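Local coordinates for protein endoglucanase (Uncultured bacterium, PDB 3X17) that probably hydrolyses internal beta-1,4-glucosidic bonds of cellulose, as a family 9 endoglucanase with an N-terminal Ig-like domain, at residues 131-135 and 145-149; 411-417 and 457-461. One frame throughout, in Å; residues are numbered along the deposited sequence.

Contact 1. Residues 131-135 and 145-149; sequences RCGVA and HALDH. With ZN (zinc ion), chain C.
C132 and the pair D148–H149 meet across a zinc ion, and the site illustrates how one metal can pin together two loops at the open end of a short hairpin, here strands 136-137 and 144-145. Coordination comes first. The thiolate SG of C132 lies 2.2 Å from the zinc, OD2 of D148 1.9 Å, and ND1 of H149 2.1 Å; NE2 of H175, from beyond the two loops, completes four protein ligands. A chi1 of -180° turns SG of C132 away from its backbone N and onto the metal that the aspartate and histidine approach from the other loop.

Hydrogen bonds form a second shell. The carboxylate of D148 is shared between metal and backbone: the N-H of G133 is split between OD2, met at 3.2 Å from above the carboxylate plane, and, more weakly, OD1. The next amide, N of V134, reaches OD1 at 3.2 Å, on its syn side but tilted out of the carboxylate plane. These bonds hold the carboxylate in a fixed rotation while OD2 stays on the zinc. The one N-H of H145 NE2 is shared, weakly, between O of V134 and OD1 of D148. At the far side of the H149 ring, NE2 is hydrogen-bonded to D261, a second-shell carboxylate that probably steadies the ring and may polarise it toward the metal.

Close packing fills in the rest. CA of G133 makes a C-H...O contact with O of D148 at 3.0 Å, and the positive phi of G133 (90°) suits a glycine. On the outer side, CD2 of L147 rests against O of G133 at 3.3 Å. With angles at zinc near 112° among C132, D148 and H149, this is a tetrahedral Cys-Asp-His-His site, consistent with a structural zinc in the glycoside hydrolase family 9 domain.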
loop_
_atom_site.group_PDB
_atom_site.type_symbol
_atom_site.label_atom_id
_atom_site.label_comp_id
_atom_site.label_asym_id
_atom_site.label_seq_id
_atom_site.Cartn_x
_atom_site.Cartn_y
_atom_site.Cartn_z
ATOM N N ARG A 131 -11.925 2.496 -10.130
ATOM C CA ARG A 131 -11.862 2.233 -11.575
ATOM C C ARG A 131 -12.299 3.424 -12.430
ATOM O O ARG A 131 -13.182 4.180 -12.046
ATOM C CB ARG A 131 -12.687 1.019 -11.963
ATOM C CG ARG A 131 -12.133 -0.317 -11.474
ATOM C CD ARG A 131 -13.047 -1.513 -11.944
ATOM N NE ARG A 131 -12.626 -2.787 -11.344
ATOM C CZ ARG A 131 -13.153 -3.976 -11.648
ATOM N NH1 ARG A 131 -14.146 -4.064 -12.531
ATOM N NH2 ARG A 131 -12.682 -5.088 -11.074
ATOM N N CYS A 132 -11.617 3.614 -13.554
ATOM C CA CYS A 132 -11.860 4.744 -14.446
ATOM C C CYS A 132 -12.447 4.181 -15.725
ATOM O O CYS A 132 -12.139 3.048 -16.101
ATOM C CB CYS A 132 -10.538 5.427 -14.769
ATOM S SG CYS A 132 -10.568 6.881 -15.865
ATOM N N GLY A 133 -13.362 4.924 -16.345
ATOM C CA GLY A 133 -13.824 4.557 -17.671
ATOM C C GLY A 133 -15.024 3.628 -17.636
ATOM O O GLY A 133 -15.305 2.919 -18.600
ATOM N N VAL A 134 -15.709 3.575 -16.506
ATOM C CA VAL A 134 -16.829 2.661 -16.387
ATOM C C VAL A 134 -17.801 3.204 -15.356
ATOM O O VAL A 134 -17.378 3.753 -14.341
ATOM C CB VAL A 134 -16.362 1.246 -15.982
ATOM C CG1 VAL A 134 -15.647 1.275 -14.599
ATOM C CG2 VAL A 134 -17.562 0.276 -15.989
ATOM N N ALA A 135 -19.099 3.092 -15.639
ATOM C CA ALA A 135 -20.122 3.582 -14.708
ATOM C C ALA A 135 -20.119 2.722 -13.452
ATOM O O ALA A 135 -19.940 1.511 -13.537
ATOM C CB ALA A 135 -21.537 3.553 -15.378
ATOM N N HIS A 145 -21.198 6.957 -10.042
ATOM C CA HIS A 145 -20.935 7.995 -11.007
ATOM C C HIS A 145 -21.150 7.389 -12.373
ATOM O O HIS A 145 -21.013 6.179 -12.538
ATOM C CB HIS A 145 -19.497 8.532 -10.857
ATOM C CG HIS A 145 -18.422 7.555 -11.254
ATOM N ND1 HIS A 145 -17.525 7.019 -10.347
ATOM C CD2 HIS A 145 -18.033 7.111 -12.471
ATOM C CE1 HIS A 145 -16.661 6.247 -10.989
ATOM N NE2 HIS A 145 -16.963 6.269 -12.279
ATOM N N ALA A 146 -21.513 8.221 -13.344
ATOM C CA ALA A 146 -21.716 7.748 -14.711
ATOM C C ALA A 146 -20.363 7.525 -15.374
ATOM O O ALA A 146 -19.313 7.787 -14.778
ATOM C CB ALA A 146 -22.535 8.785 -15.531
ATOM N N LEU A 147 -20.386 7.097 -16.619
ATOM C CA LEU A 147 -19.195 6.826 -17.383
ATOM C C LEU A 147 -18.254 7.993 -17.400
ATOM O O LEU A 147 -18.628 9.065 -17.760
ATOM C CB LEU A 147 -19.578 6.516 -18.804
ATOM C CG LEU A 147 -18.770 5.540 -19.629
ATOM C CD1 LEU A 147 -18.795 5.870 -21.058
ATOM C CD2 LEU A 147 -17.405 5.386 -19.158
ATOM N N ASP A 148 -17.010 7.770 -17.033
ATOM C CA ASP A 148 -16.020 8.857 -16.975
ATOM C C ASP A 148 -14.889 8.623 -17.959
ATOM O O ASP A 148 -14.424 7.487 -18.127
ATOM C CB ASP A 148 -15.433 8.934 -15.566
ATOM C CG ASP A 148 -14.864 7.584 -15.097
ATOM O OD1 ASP A 148 -15.560 6.550 -15.238
ATOM O OD2 ASP A 148 -13.701 7.550 -14.636
ATOM N N HIS A 149 -14.350 9.701 -18.510
ATOM C CA HIS A 149 -13.038 9.638 -19.133
ATOM C C HIS A 149 -13.066 8.560 -20.198
ATOM O O HIS A 149 -12.048 7.921 -20.498
ATOM C CB HIS A 149 -11.943 9.328 -18.091
ATOM C CG HIS A 149 -11.798 10.393 -17.044
ATOM N ND1 HIS A 149 -11.928 10.135 -15.698
ATOM C CD2 HIS A 149 -11.608 11.733 -17.153
ATOM C CE1 HIS A 149 -11.780 11.259 -15.014
ATOM N NE2 HIS A 149 -11.596 12.247 -15.875
HETATM ZN ZN ZN C . -11.914 8.225 -14.834
#

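Contact 2. Residues 411-417 and 457-461; sequences RSVFQTY and EYERA
F414 and Y417 of one helix face E457, Y458, R460 and A461 of another, the short axes passing 10.7 Å apart with their N-to-C directions at 62°. F414 is a knob seated among those four residues. Its CZ comes within 3.4 Å of CD of E457, whose carboxylate lies obliquely stacked by the CZ-CE2 side of the ring, planes 27° apart; the charge of E457 is met by R455. The F414 and Y458 rings lie obliquely, and CG of F414 is 3.6 Å from CE1 at the tyrosine's edge. One turn on, CB of A461 sits over the centre of one face of the Y417 ring, a CH-pi contact with 3.7 Å from CB to the centroid. The arginine chain of R460 bends at chi3 (78°), which brings NE to 3.3 Å from OH of Y417 in a fairly straight hydrogen bond. Replacing Y417 by alanine would probably deprive NE of R460 of this acceptor and open a gap where the ring face lay against CB of A461. Aromatic rings and one methyl form the middle, with the E457 carboxylate beside F414 and the R460–Y417 bond at the exposed margin; the contact therefore rests mainly on shape and dispersion, with little direct polar bonding between the helices.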
loop_
_atom_site.group_PDB
_atom_site.type_symbol
_atom_site.label_atom_id
_atom_site.label_comp_id
_atom_site.label_asym_id
_atom_site.label_seq_id
_atom_site.Cartn_x
_atom_site.Cartn_y
_atom_site.Cartn_z
ATOM N N ARG A 411 16.033 -6.930 9.253
ATOM C CA ARG A 411 16.732 -6.655 10.503
ATOM C C ARG A 411 16.820 -5.151 10.786
ATOM O O ARG A 411 16.401 -4.688 11.845
ATOM C CB ARG A 411 18.119 -7.330 10.553
ATOM C CG ARG A 411 18.430 -7.980 11.906
ATOM C CD ARG A 411 19.819 -8.621 11.953
ATOM N NE ARG A 411 19.933 -9.700 10.978
ATOM C CZ ARG A 411 20.861 -9.760 10.023
ATOM N NH1 ARG A 411 21.818 -8.842 9.968
ATOM N NH2 ARG A 411 20.843 -10.748 9.137
ATOM N N SER A 412 17.259 -4.370 9.808
ATOM C CA SER A 412 17.170 -2.918 9.995
ATOM C C SER A 412 15.739 -2.418 10.272
ATOM O O SER A 412 15.546 -1.591 11.152
ATOM C CB SER A 412 17.831 -2.143 8.850
ATOM O OG SER A 412 17.218 -2.491 7.631
ATOM N N VAL A 413 14.735 -2.931 9.558
ATOM C CA VAL A 413 13.361 -2.548 9.886
ATOM C C VAL A 413 13.047 -2.849 11.362
ATOM O O VAL A 413 12.568 -1.974 12.082
ATOM C CB VAL A 413 12.302 -3.173 8.951
ATOM C CG1 VAL A 413 10.919 -2.898 9.483
ATOM C CG2 VAL A 413 12.440 -2.586 7.549
ATOM N N PHE A 414 13.320 -4.079 11.794
ATOM C CA PHE A 414 13.032 -4.501 13.153
ATOM C C PHE A 414 13.709 -3.632 14.208
ATOM O O PHE A 414 13.091 -3.279 15.218
ATOM C CB PHE A 414 13.418 -5.952 13.365
ATOM C CG PHE A 414 12.864 -6.536 14.645
ATOM C CD1 PHE A 414 11.507 -6.811 14.758
ATOM C CD2 PHE A 414 13.677 -6.672 15.779
ATOM C CE1 PHE A 414 10.964 -7.274 15.958
ATOM C CE2 PHE A 414 13.145 -7.144 16.979
ATOM C CZ PHE A 414 11.785 -7.434 17.069
ATOM N N GLN A 415 14.947 -3.223 13.939
ATOM C CA GLN A 415 15.658 -2.328 14.847
ATOM C C GLN A 415 14.977 -0.968 15.008
ATOM O O GLN A 415 14.944 -0.393 16.121
ATOM C CB GLN A 415 17.094 -2.131 14.378
ATOM C CG GLN A 415 17.716 -0.835 14.866
ATOM C CD GLN A 415 19.180 -0.683 14.454
ATOM O OE1 GLN A 415 19.770 0.385 14.617
ATOM N NE2 GLN A 415 19.771 -1.753 13.938
ATOM N N THR A 416 14.468 -0.415 13.901
ATOM C CA THR A 416 13.706 0.833 13.998
ATOM C C THR A 416 12.414 0.610 14.785
ATOM O O THR A 416 12.046 1.402 15.655
ATOM C CB THR A 416 13.398 1.433 12.612
ATOM O OG1 THR A 416 14.607 1.522 11.852
ATOM C CG2 THR A 416 12.797 2.847 12.749
ATOM N N TYR A 417 11.745 -0.495 14.509
ATOM C CA TYR A 417 10.510 -0.801 15.201
ATOM C C TYR A 417 10.753 -0.817 16.718
ATOM O O TYR A 417 9.916 -0.348 17.499
ATOM C CB TYR A 417 9.977 -2.148 14.720
ATOM C CG TYR A 417 9.071 -2.879 15.691
ATOM C CD1 TYR A 417 7.721 -2.567 15.782
ATOM C CD2 TYR A 417 9.550 -3.946 16.451
ATOM C CE1 TYR A 417 6.867 -3.256 16.665
ATOM C CE2 TYR A 417 8.696 -4.678 17.285
ATOM C CZ TYR A 417 7.356 -4.304 17.399
ATOM O OH TYR A 417 6.500 -4.995 18.232
ATOM N N GLU A 457 8.802 -12.607 16.251
ATOM C CA GLU A 457 8.884 -11.188 16.476
ATOM C C GLU A 457 8.698 -10.399 15.196
ATOM O O GLU A 457 8.265 -9.308 15.230
ATOM C CB GLU A 457 10.155 -10.786 17.205
ATOM C CG GLU A 457 11.425 -10.852 16.436
ATOM C CD GLU A 457 12.646 -10.697 17.317
ATOM O OE1 GLU A 457 12.515 -10.497 18.531
ATOM O OE2 GLU A 457 13.746 -10.745 16.782
ATOM N N TYR A 458 9.028 -10.964 14.061
ATOM C CA TYR A 458 8.887 -10.220 12.807
ATOM C C TYR A 458 7.399 -10.116 12.472
ATOM O O TYR A 458 6.892 -9.043 12.157
ATOM C CB TYR A 458 9.657 -10.880 11.673
ATOM C CG TYR A 458 11.141 -10.559 11.651
ATOM C CD1 TYR A 458 11.711 -9.699 12.581
ATOM C CD2 TYR A 458 11.972 -11.144 10.711
ATOM C CE1 TYR A 458 13.091 -9.455 12.584
ATOM C CE2 TYR A 458 13.333 -10.881 10.680
ATOM C CZ TYR A 458 13.888 -10.036 11.609
ATOM O OH TYR A 458 15.230 -9.730 11.513
ATOM N N GLU A 459 6.684 -11.212 12.679
ATOM C CA GLU A 459 5.253 -11.238 12.438
ATOM C C GLU A 459 4.507 -10.298 13.387
ATOM O O GLU A 459 3.566 -9.579 12.986
ATOM C CB GLU A 459 4.741 -12.664 12.579
ATOM C CG GLU A 459 3.419 -12.921 11.887
ATOM C CD GLU A 459 3.035 -14.400 11.905
ATOM O OE1 GLU A 459 3.637 -15.177 11.149
ATOM O OE2 GLU A 459 2.185 -14.796 12.719
ATOM N N ARG A 460 4.986 -10.228 14.621
ATOM C CA ARG A 460 4.442 -9.251 15.551
ATOM C C ARG A 460 4.703 -7.825 15.047
ATOM O O ARG A 460 3.805 -6.982 15.085
ATOM C CB ARG A 460 4.978 -9.427 16.980
ATOM C CG ARG A 460 4.386 -8.387 17.970
ATOM C CD ARG A 460 4.943 -8.553 19.396
ATOM N NE ARG A 460 6.295 -7.996 19.526
ATOM C CZ ARG A 460 7.399 -8.721 19.737
ATOM N NH1 ARG A 460 7.314 -10.045 19.859
ATOM N NH2 ARG A 460 8.591 -8.122 19.818
ATOM N N ALA A 461 5.932 -7.560 14.609
ATOM C CA ALA A 461 6.288 -6.232 14.142
ATOM C C ALA A 461 5.469 -5.842 12.915
ATOM O O ALA A 461 5.133 -4.685 12.756
ATOM C CB ALA A 461 7.795 -6.119 13.856
#

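Both contacts belong to the family 9 catalytic region, whose known fold is an (alpha/alpha)6 barrel, yet they lie on opposite sides of the chain's centre, their own centres 41 Å apart and their nearest atoms about 29 Å. They come in series: contact 1 closes, in the loops that follow helix 115-130, long before contact 2 opens on helix 396-418. Contact 1 joins neighbouring loops through a metal, whereas contact 2 joins segments 39 residues apart, on helices 396-418 and 456-469, with helix 435-452 between them in sequence and packed against both. Together they exemplify two ways of joining parts of one domain, metal ligation where regular structure is sparse and side-chain packing where helices meet.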